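PDB 7L9R: deoxyhypusine synthase, putative from Entamoeba histolytica, which probably catalyses the NAD-dependent transfer of a butylamine group from spermidine to a lysine of the eIF5A precursor, the first step of hypusine formation. Local coordinates for residues Ile58-Lys63 with Ala287-Tyr292; Ile118-Gly123 with Ile217-Leu222; Lys171-Asp176 with Thr194-Arg199. All blocks are in the same frame, centred on the assembly; numbering follows the deposited sequence.

Contact 1 (Ile58-Lys63 with Ala287-Tyr292)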
loop_
_atom_site.group_PDB
_atom_site.type_symbol
_atom_site.label_atom_id
_atom_site.label_comp_id
_atom_site.label_asym_id
_atom_site.label_seq_id
_atom_site.Cartn_x
_atom_site.Cartn_y
_atom_site.Cartn_z
ATOM N N ILE B 58 -14.077 13.515 15.113
ATOM C CA ILE B 58 -15.347 14.138 15.487
ATOM C C ILE B 58 -15.111 15.270 16.478
ATOM O O ILE B 58 -15.701 16.351 16.364
ATOM C CB ILE B 58 -16.321 13.086 16.049
ATOM C CG1 ILE B 58 -16.809 12.169 14.928
ATOM C CG2 ILE B 58 -17.503 13.759 16.762
ATOM C CD1 ILE B 58 -17.278 10.821 15.413
ATOM N N ASN B 59 -14.233 15.047 17.461
ATOM C CA ASN B 59 -13.947 16.097 18.433
ATOM C C ASN B 59 -13.309 17.314 17.769
ATOM O O ASN B 59 -13.673 18.456 18.073
ATOM C CB ASN B 59 -13.049 15.557 19.547
ATOM C CG ASN B 59 -13.730 14.475 20.372
ATOM O OD1 ASN B 59 -14.961 14.416 20.451
ATOM N ND2 ASN B 59 -12.930 13.626 21.012
ATOM N N ILE B 60 -12.377 17.087 16.839
ATOM C CA ILE B 60 -11.647 18.195 16.229
ATOM C C ILE B 60 -12.564 19.024 15.333
ATOM O O ILE B 60 -12.476 20.258 15.312
ATOM C CB ILE B 60 -10.418 17.664 15.465
ATOM C CG1 ILE B 60 -9.360 17.160 16.449
ATOM C CG2 ILE B 60 -9.821 18.738 14.558
ATOM C CD1 ILE B 60 -8.245 16.364 15.797
ATOM N N ILE B 61 -13.456 18.369 14.584
ATOM C CA ILE B 61 -14.356 19.108 13.701
ATOM C C ILE B 61 -15.324 19.958 14.514
ATOM O O ILE B 61 -15.566 21.126 14.185
ATOM C CB ILE B 61 -15.093 18.144 12.748
ATOM C CG1 ILE B 61 -14.127 17.613 11.688
ATOM C CG2 ILE B 61 -16.258 18.845 12.058
ATOM C CD1 ILE B 61 -14.707 16.518 10.812
ATOM N N ASN B 62 -15.864 19.409 15.607
ATOM C CA ASN B 62 -16.732 20.209 16.469
ATOM C C ASN B 62 -15.993 21.397 17.066
ATOM O O ASN B 62 -16.596 22.454 17.291
ATOM C CB ASN B 62 -17.326 19.343 17.580
ATOM C CG ASN B 62 -18.453 18.466 17.093
ATOM O OD1 ASN B 62 -19.227 18.856 16.218
ATOM N ND2 ASN B 62 -18.541 17.263 17.640
ATOM N N LYS B 63 -14.690 21.253 17.325
ATOM C CA LYS B 63 -13.909 22.395 17.787
ATOM C C LYS B 63 -13.806 23.472 16.710
ATOM O O LYS B 63 -13.815 24.668 17.023
ATOM C CB LYS B 63 -12.522 21.938 18.234
ATOM C CG LYS B 63 -12.521 21.110 19.510
ATOM C CD LYS B 63 -11.102 20.824 19.973
ATOM C CE LYS B 63 -11.081 19.856 21.143
ATOM N NZ LYS B 63 -9.727 19.781 21.765
ATOM N N ALA B 287 -2.653 23.526 9.808
ATOM C CA ALA B 287 -3.740 24.383 10.242
ATOM C C ALA B 287 -3.922 24.267 11.752
ATOM O O ALA B 287 -3.363 23.381 12.402
ATOM C CB ALA B 287 -5.032 24.015 9.518
ATOM N N ASP B 288 -4.710 25.187 12.317
ATOM C CA ASP B 288 -5.013 25.104 13.744
ATOM C C ASP B 288 -5.748 23.810 14.063
ATOM O O ASP B 288 -5.480 23.172 15.087
ATOM C CB ASP B 288 -5.849 26.304 14.182
ATOM C CG ASP B 288 -5.132 27.623 13.986
ATOM O OD1 ASP B 288 -4.013 27.791 14.524
ATOM O OD2 ASP B 288 -5.698 28.501 13.300
ATOM N N PHE B 289 -6.677 23.410 13.193
ATOM C CA PHE B 289 -7.391 22.145 13.294
ATOM C C PHE B 289 -7.325 21.439 11.946
ATOM O O PHE B 289 -7.535 22.063 10.900
ATOM C CB PHE B 289 -8.860 22.350 13.697
ATOM C CG PHE B 289 -9.046 23.126 14.972
ATOM C CD1 PHE B 289 -8.803 22.535 16.203
ATOM C CD2 PHE B 289 -9.490 24.440 14.941
ATOM C CE1 PHE B 289 -8.984 23.246 17.382
ATOM C CE2 PHE B 289 -9.675 25.156 16.115
ATOM C CZ PHE B 289 -9.419 24.559 17.338
ATOM N N ALA B 290 -7.050 20.137 11.964
ATOM C CA ALA B 290 -6.921 19.407 10.711
ATOM C C ALA B 290 -7.413 17.979 10.886
ATOM O O ALA B 290 -7.106 17.321 11.883
ATOM C CB ALA B 290 -5.474 19.409 10.200
ATOM N N VAL B 291 -8.190 17.519 9.910
ATOM C CA VAL B 291 -8.665 16.143 9.843
ATOM C C VAL B 291 -8.343 15.617 8.454
ATOM O O VAL B 291 -8.761 16.210 7.451
ATOM C CB VAL B 291 -10.173 16.042 10.132
ATOM C CG1 VAL B 291 -10.689 14.625 9.864
ATOM C CG2 VAL B 291 -10.453 16.452 11.568
ATOM N N TYR B 292 -7.596 14.517 8.391
ATOM C CA TYR B 292 -7.229 13.886 7.132
ATOM C C TYR B 292 -7.810 12.480 7.128
ATOM O O TYR B 292 -7.600 11.721 8.078
ATOM C CB TYR B 292 -5.702 13.837 6.946
ATOM C CG TYR B 292 -4.994 15.160 7.165
ATOM C CD1 TYR B 292 -4.989 16.145 6.185
ATOM C CD2 TYR B 292 -4.311 15.416 8.347
ATOM C CE1 TYR B 292 -4.337 17.357 6.386
ATOM C CE2 TYR B 292 -3.649 16.622 8.555
ATOM C CZ TYR B 292 -3.666 17.589 7.571
ATOM O OH TYR B 292 -3.013 18.791 7.778
#

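Contact 2 (Ile118-Gly123 with Ile217-Leu222)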
loop_
_atom_site.group_PDB
_atom_site.type_symbol
_atom_site.label_atom_id
_atom_site.label_comp_id
_atom_site.label_asym_id
_atom_site.label_seq_id
_atom_site.Cartn_x
_atom_site.Cartn_y
_atom_site.Cartn_z
ATOM N N ILE B 118 -13.753 25.180 -0.724
ATOM C CA ILE B 118 -13.578 23.808 -1.172
ATOM C C ILE B 118 -12.362 23.747 -2.086
ATOM O O ILE B 118 -12.119 24.665 -2.878
ATOM C CB ILE B 118 -14.835 23.281 -1.891
ATOM C CG1 ILE B 118 -15.960 23.048 -0.884
ATOM C CG2 ILE B 118 -14.534 22.001 -2.651
ATOM C CD1 ILE B 118 -17.230 22.542 -1.520
ATOM N N VAL B 119 -11.573 22.690 -1.941
ATOM C CA VAL B 119 -10.516 22.352 -2.884
ATOM C C VAL B 119 -10.819 20.960 -3.407
ATOM O O VAL B 119 -11.130 20.056 -2.622
ATOM C CB VAL B 119 -9.121 22.405 -2.236
ATOM C CG1 VAL B 119 -8.052 22.113 -3.276
ATOM C CG2 VAL B 119 -8.878 23.763 -1.595
ATOM N N THR B 120 -10.789 20.790 -4.723
ATOM C CA THR B 120 -11.068 19.475 -5.279
ATOM C C THR B 120 -10.204 19.254 -6.518
ATOM O O THR B 120 -9.353 20.078 -6.864
ATOM C CB THR B 120 -12.569 19.299 -5.557
ATOM O OG1 THR B 120 -12.824 17.935 -5.912
ATOM C CG2 THR B 120 -13.037 20.223 -6.670
ATOM N N THR B 121 -10.423 18.125 -7.184
ATOM C CA THR B 121 -9.533 17.642 -8.227
ATOM C C THR B 121 -10.277 17.509 -9.551
ATOM O O THR B 121 -11.500 17.674 -9.627
ATOM C CB THR B 121 -8.935 16.285 -7.844
ATOM O OG1 THR B 121 -9.994 15.328 -7.726
ATOM C CG2 THR B 121 -8.213 16.389 -6.506
ATOM N N ALA B 122 -9.506 17.191 -10.595
ATOM C CA ALA B 122 -10.031 17.089 -11.953
ATOM C C ALA B 122 -11.157 16.061 -12.039
ATOM O O ALA B 122 -11.025 14.934 -11.559
ATOM C CB ALA B 122 -8.906 16.714 -12.918
ATOM N N GLY B 123 -12.274 16.457 -12.656
ATOM C CA GLY B 123 -13.421 15.598 -12.825
ATOM C C GLY B 123 -14.540 15.831 -11.824
ATOM O O GLY B 123 -15.673 15.408 -12.076
ATOM N N ILE B 217 -14.801 27.568 -4.778
ATOM C CA ILE B 217 -14.311 26.224 -5.066
ATOM C C ILE B 217 -13.052 26.350 -5.916
ATOM O O ILE B 217 -13.096 26.881 -7.033
ATOM C CB ILE B 217 -15.375 25.373 -5.779
ATOM C CG1 ILE B 217 -16.625 25.232 -4.905
ATOM C CG2 ILE B 217 -14.808 24.005 -6.146
ATOM C CD1 ILE B 217 -17.769 24.505 -5.582
ATOM N N PHE B 218 -11.931 25.883 -5.379
ATOM C CA PHE B 218 -10.669 25.860 -6.099
ATOM C C PHE B 218 -10.474 24.506 -6.766
ATOM O O PHE B 218 -10.791 23.461 -6.185
ATOM C CB PHE B 218 -9.503 26.154 -5.152
ATOM C CG PHE B 218 -9.586 27.501 -4.506
ATOM C CD1 PHE B 218 -9.196 28.637 -5.191
ATOM C CD2 PHE B 218 -10.083 27.635 -3.218
ATOM C CE1 PHE B 218 -9.281 29.891 -4.602
ATOM C CE2 PHE B 218 -10.178 28.887 -2.619
ATOM C CZ PHE B 218 -9.773 30.016 -3.313
ATOM N N CYS B 219 -9.973 24.533 -7.999
ATOM C CA CYS B 219 -9.711 23.320 -8.764
ATOM C C CYS B 219 -8.636 23.614 -9.802
ATOM O O CYS B 219 -8.943 23.792 -10.987
ATOM C CB CYS B 219 -10.991 22.800 -9.428
ATOM S SG CYS B 219 -10.807 21.191 -10.240
ATOM N N PRO B 220 -7.366 23.669 -9.394
ATOM C CA PRO B 220 -6.304 24.021 -10.352
ATOM C C PRO B 220 -6.238 23.101 -11.558
ATOM O O PRO B 220 -5.840 23.541 -12.640
ATOM C CB PRO B 220 -5.026 23.919 -9.503
ATOM C CG PRO B 220 -5.484 24.083 -8.102
ATOM C CD PRO B 220 -6.841 23.452 -8.036
ATOM N N ALA B 221 -6.638 21.841 -11.419
ATOM C CA ALA B 221 -6.585 20.896 -12.525
ATOM C C ALA B 221 -7.905 20.804 -13.296
ATOM O O ALA B 221 -8.152 19.783 -13.949
ATOM C CB ALA B 221 -6.162 19.518 -12.012
ATOM N N LEU B 222 -8.745 21.847 -13.239
ATOM C CA LEU B 222 -10.031 21.837 -13.942
ATOM C C LEU B 222 -9.875 21.463 -15.415
ATOM O O LEU B 222 -10.669 20.680 -15.950
ATOM C CB LEU B 222 -10.714 23.204 -13.815
ATOM C CG LEU B 222 -12.053 23.424 -14.542
ATOM C CD1 LEU B 222 -13.149 22.506 -13.997
ATOM C CD2 LEU B 222 -12.510 24.884 -14.470
HETATM O O HOH W 1 -7.474 20.528 -8.995
HETATM O O HOH W 2 -12.058 18.785 -14.259
#

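Contact 3 (Lys171-Asp176 with Thr194-Arg199)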
loop_
_atom_site.group_PDB
_atom_site.type_symbol
_atom_site.label_atom_id
_atom_site.label_comp_id
_atom_site.label_asym_id
_atom_site.label_seq_id
_atom_site.Cartn_x
_atom_site.Cartn_y
_atom_site.Cartn_z
ATOM N N LYS B 171 -19.845 22.487 -23.409
ATOM C CA LYS B 171 -19.437 23.182 -24.623
ATOM C C LYS B 171 -20.284 24.426 -24.859
ATOM O O LYS B 171 -19.763 25.470 -25.269
ATOM C CB LYS B 171 -19.510 22.237 -25.820
ATOM C CG LYS B 171 -18.401 21.208 -25.858
ATOM C CD LYS B 171 -18.620 20.210 -26.977
ATOM C CE LYS B 171 -17.469 19.234 -27.070
ATOM N NZ LYS B 171 -17.699 18.212 -28.127
ATOM N N GLU B 172 -21.590 24.343 -24.601
ATOM C CA GLU B 172 -22.428 25.528 -24.744
ATOM C C GLU B 172 -22.012 26.611 -23.759
ATOM O O GLU B 172 -21.994 27.799 -24.101
ATOM C CB GLU B 172 -23.900 25.157 -24.565
ATOM C CG GLU B 172 -24.438 24.248 -25.659
ATOM C CD GLU B 172 -25.913 23.955 -25.497
ATOM O OE1 GLU B 172 -26.660 24.874 -25.092
ATOM O OE2 GLU B 172 -26.327 22.808 -25.777
ATOM N N PHE B 173 -21.641 26.213 -22.539
ATOM C CA PHE B 173 -21.143 27.174 -21.562
ATOM C C PHE B 173 -19.848 27.825 -22.035
ATOM O O PHE B 173 -19.682 29.045 -21.926
ATOM C CB PHE B 173 -20.955 26.474 -20.214
ATOM C CG PHE B 173 -20.111 27.239 -19.233
ATOM C CD1 PHE B 173 -20.637 28.305 -18.519
ATOM C CD2 PHE B 173 -18.802 26.852 -18.984
ATOM C CE1 PHE B 173 -19.859 28.998 -17.598
ATOM C CE2 PHE B 173 -18.018 27.536 -18.069
ATOM C CZ PHE B 173 -18.547 28.607 -17.371
ATOM N N ILE B 174 -18.922 27.029 -22.570
ATOM C CA ILE B 174 -17.657 27.582 -23.045
ATOM C C ILE B 174 -17.906 28.561 -24.187
ATOM O O ILE B 174 -17.301 29.638 -24.250
ATOM C CB ILE B 174 -16.705 26.445 -23.459
ATOM C CG1 ILE B 174 -16.274 25.655 -22.225
ATOM C CG2 ILE B 174 -15.479 27.011 -24.167
ATOM C CD1 ILE B 174 -15.609 24.329 -22.538
ATOM N N LEU B 175 -18.800 28.200 -25.109
ATOM C CA LEU B 175 -19.105 29.078 -26.232
ATOM C C LEU B 175 -19.860 30.329 -25.792
ATOM O O LEU B 175 -19.679 31.399 -26.385
ATOM C CB LEU B 175 -19.907 28.319 -27.287
ATOM C CG LEU B 175 -19.169 27.195 -28.008
ATOM C CD1 LEU B 175 -20.137 26.398 -28.873
ATOM C CD2 LEU B 175 -18.022 27.753 -28.835
ATOM N N ASP B 176 -20.716 30.219 -24.769
ATOM C CA ASP B 176 -21.435 31.396 -24.286
ATOM C C ASP B 176 -20.480 32.419 -23.691
ATOM O O ASP B 176 -20.708 33.628 -23.812
ATOM C CB ASP B 176 -22.509 31.010 -23.269
ATOM C CG ASP B 176 -23.830 30.655 -23.925
ATOM O OD1 ASP B 176 -23.859 30.500 -25.164
ATOM O OD2 ASP B 176 -24.847 30.555 -23.207
ATOM N N THR B 194 -18.003 29.161 -10.289
ATOM C CA THR B 194 -19.107 30.010 -9.851
ATOM C C THR B 194 -20.113 30.211 -10.981
ATOM O O THR B 194 -21.322 30.012 -10.798
ATOM C CB THR B 194 -18.564 31.356 -9.363
ATOM O OG1 THR B 194 -17.737 31.147 -8.211
ATOM C CG2 THR B 194 -19.699 32.302 -8.999
ATOM N N MET B 195 -19.621 30.582 -12.167
ATOM C CA MET B 195 -20.496 30.803 -13.315
ATOM C C MET B 195 -21.265 29.540 -13.686
ATOM O O MET B 195 -22.452 29.608 -14.034
ATOM C CB MET B 195 -19.677 31.303 -14.505
ATOM C CG MET B 195 -19.190 32.740 -14.367
ATOM S SD MET B 195 -17.917 33.155 -15.588
ATOM C CE MET B 195 -17.260 34.649 -14.849
ATOM N N MET B 196 -20.610 28.381 -13.610
ATOM C CA MET B 196 -21.288 27.122 -13.916
ATOM C C MET B 196 -22.385 26.830 -12.896
ATOM O O MET B 196 -23.489 26.404 -13.263
ATOM C CB MET B 196 -20.267 25.978 -13.966
ATOM C CG MET B 196 -19.452 25.934 -15.260
ATOM S SD MET B 196 -18.321 24.523 -15.470
ATOM C CE MET B 196 -16.893 25.028 -14.504
ATOM N N GLY B 197 -22.110 27.078 -11.613
ATOM C CA GLY B 197 -23.128 26.880 -10.598
ATOM C C GLY B 197 -24.353 27.737 -10.839
ATOM O O GLY B 197 -25.484 27.259 -10.738
ATOM N N GLU B 198 -24.144 29.013 -11.182
ATOM C CA GLU B 198 -25.265 29.897 -11.483
ATOM C C GLU B 198 -25.997 29.450 -12.739
ATOM O O GLU B 198 -27.227 29.538 -12.812
ATOM C CB GLU B 198 -24.779 31.340 -11.639
ATOM C CG GLU B 198 -24.087 31.893 -10.402
ATOM C CD GLU B 198 -23.365 33.218 -10.646
ATOM O OE1 GLU B 198 -22.920 33.475 -11.792
ATOM O OE2 GLU B 198 -23.254 34.008 -9.680
ATOM N N ARG B 199 -25.259 28.979 -13.744
ATOM C CA ARG B 199 -25.892 28.546 -14.984
ATOM C C ARG B 199 -26.682 27.259 -14.781
ATOM O O ARG B 199 -27.772 27.099 -15.338
ATOM C CB ARG B 199 -24.826 28.361 -16.064
ATOM C CG ARG B 199 -25.371 28.047 -17.440
ATOM C CD ARG B 199 -24.247 27.631 -18.381
ATOM N NE ARG B 199 -24.719 27.529 -19.755
ATOM C CZ ARG B 199 -24.635 28.506 -20.646
ATOM N NH1 ARG B 199 -24.081 29.669 -20.344
ATOM N NH2 ARG B 199 -25.140 28.319 -21.864
#

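Contact 1 (Ile58-Lys63 with Ala287-Tyr292)
Ile60 lays its CG2 methyl into the angle between Phe289 and Val291, two residues whose side chains leave strand 289-292 on the same side, toward helix 58-63. That methyl lies 3.8 Å from Phe289 CB and equally close to Val291 CG2, and it is also near the backbone between them, 4.0 Å from Ala290 N. The first torsion explains the fit: with CG1 beside the backbone N (chi1 -71°), CG2 is turned anti to that nitrogen and becomes the branch offered to the strand. Ile60 and Val291 run alongside one another with their tips pointing opposite ways, whereas Ile61 comes to the same valine crosswise. Although the CA-CB bond of Ile61 is not aimed at the strand, its CG1 comes within 3.9 Å of Val291 CG2, so a single valine methyl touches two successive isoleucines. Farther along the helix, Lys63 lies across the phenylalanine side chain. Its CB is 3.9 Å from Phe289 CE1, and CD touches the same ring carbon before the extended chain carries NZ away to a salt bridge with Glu322. No hydrogen bond joins helix and strand here; the union is apolar, buried except at the lysine. Ala290 points its methyl to the other side, and its backbone is hydrogen-bonded to Glu322 and Val324 of the neighbouring strand 322-327, while Ile60 also touches Glu322 and Val324. The axes of the short segments approach to 8.2 Å, their N-to-C directions 139° apart. Helix 51-66 thus packs on one face of the central parallel sheet through alternate strand residues, the layered helix-on-sheet packing characteristic of the Rossmann-like alpha/beta fold of deoxyhypusine synthases.

Contact 2 (Ile118-Gly123 with Ile217-Leu222)
Cys219 reaches toward the carbonyls of Thr120 and Thr121. From Cys219 CB, which lies 4.1 Å from Thr120 O, the side chain runs on to SG, placed anti to its backbone N (chi1 -173°) and 3.6 Å from Thr121 O. Ahead of the cysteine the strands are parallel and in register, Ile118 beside Ile217 and Val119 beside Phe218. Phe218 N donates to Ile118 O at 2.8 Å, and Phe218 O receives Thr120 N at 3.0 Å. The two isoleucines lie side by side and point the same way, with their CG2 methyls 4.0 Å apart. On the other face Val119 and Phe218 pack against Ile253 of helix 247-258. Beyond these direct bonds, water takes over the bridging: one molecule donates to Thr120 O and accepts from Ala221 N, and a second links Gly123 N to Leu222 O. Alongside the waters, Ala122 CB meets Ala221 CB and comes to 3.3 Å from Ala221 O, while a type I turn from Cys219 to Leu222 bends segment 217-222. Thr120 OG1 and Thr121 OG1 bond instead to Phe93 O at the end of strand 87-93 and to Ser95 N at the start of helix 95-99. Gly123 is the N-cap of helix 124-130, and its positive phi of 100° favours glycine. Strands 117-120 and 216-218 are the second and third in chain order of a parallel sheet ordered 3-2-1-4-5-6, the Rossmann-like topology of the NAD-dependent deoxyhypusine synthase family.

Contact 3 (Lys171-Asp176 with Thr194-Arg199)
Phe173 projects its ring between Met195, Met196 and Arg199, its CG swung anti to the backbone N (chi1 164°). Met196 comes over one ring face: CG sits 3.6 Å from the centroid, nearly on the normal, in a CH-pi contact. SD, set by the extended second torsion, adds an oblique Met-aromatic contact; the bend at chi3 then turns CE. Met195 instead offers only its CB, at the ring edge, before its extended chain leads away. The ring and Met196 lie at the crossing of helices 160-179 and 189-200, a helix-helix packing beside the parallel sheet in which segments 171-176 and 194-199 run at 116°, and where Met196 also touches Ile125 and Ile129 of helix 124-130. Arg199 stretches from CG to NE, likewise anti at its first torsion, and runs past the phenylalanine, with CD 3.7 Å from Phe173 CD1. Its guanidinium has one face over Phe173 CA and its edge directed at Asp176. Arg199 NH2 donates to Asp176 OD2 at 2.6 Å, in the guanidinium plane but from above the carboxylate plane, the two planes being 62° apart. NH1 adds a weak bond to the same oxygen, so this salt bridge is forked on one acceptor.

Contacts 1 and 2 both reach the six-stranded parallel sheet, but in different parts: contact 2 pairs strand 117-120 with 216-218, outermost within this chain, and contact 1 lays helix 51-66 on strand 289-294, next to the other outermost strand of the chain. Their centres are about 22 Å apart. Contact 3 lies beyond the sheet, its centre about 16 Å from that of contact 2 and about 35 Å from that of contact 1, which lies on the opposite side of the chain's centre. Helix 189-200 ties contacts 2 and 3, since Ile193 touches Ile217 and Cys219. Along the chain, contact 3 falls between the segments of contact 2, and these between those of contact 1, closing one alpha/beta domain at successively longer range.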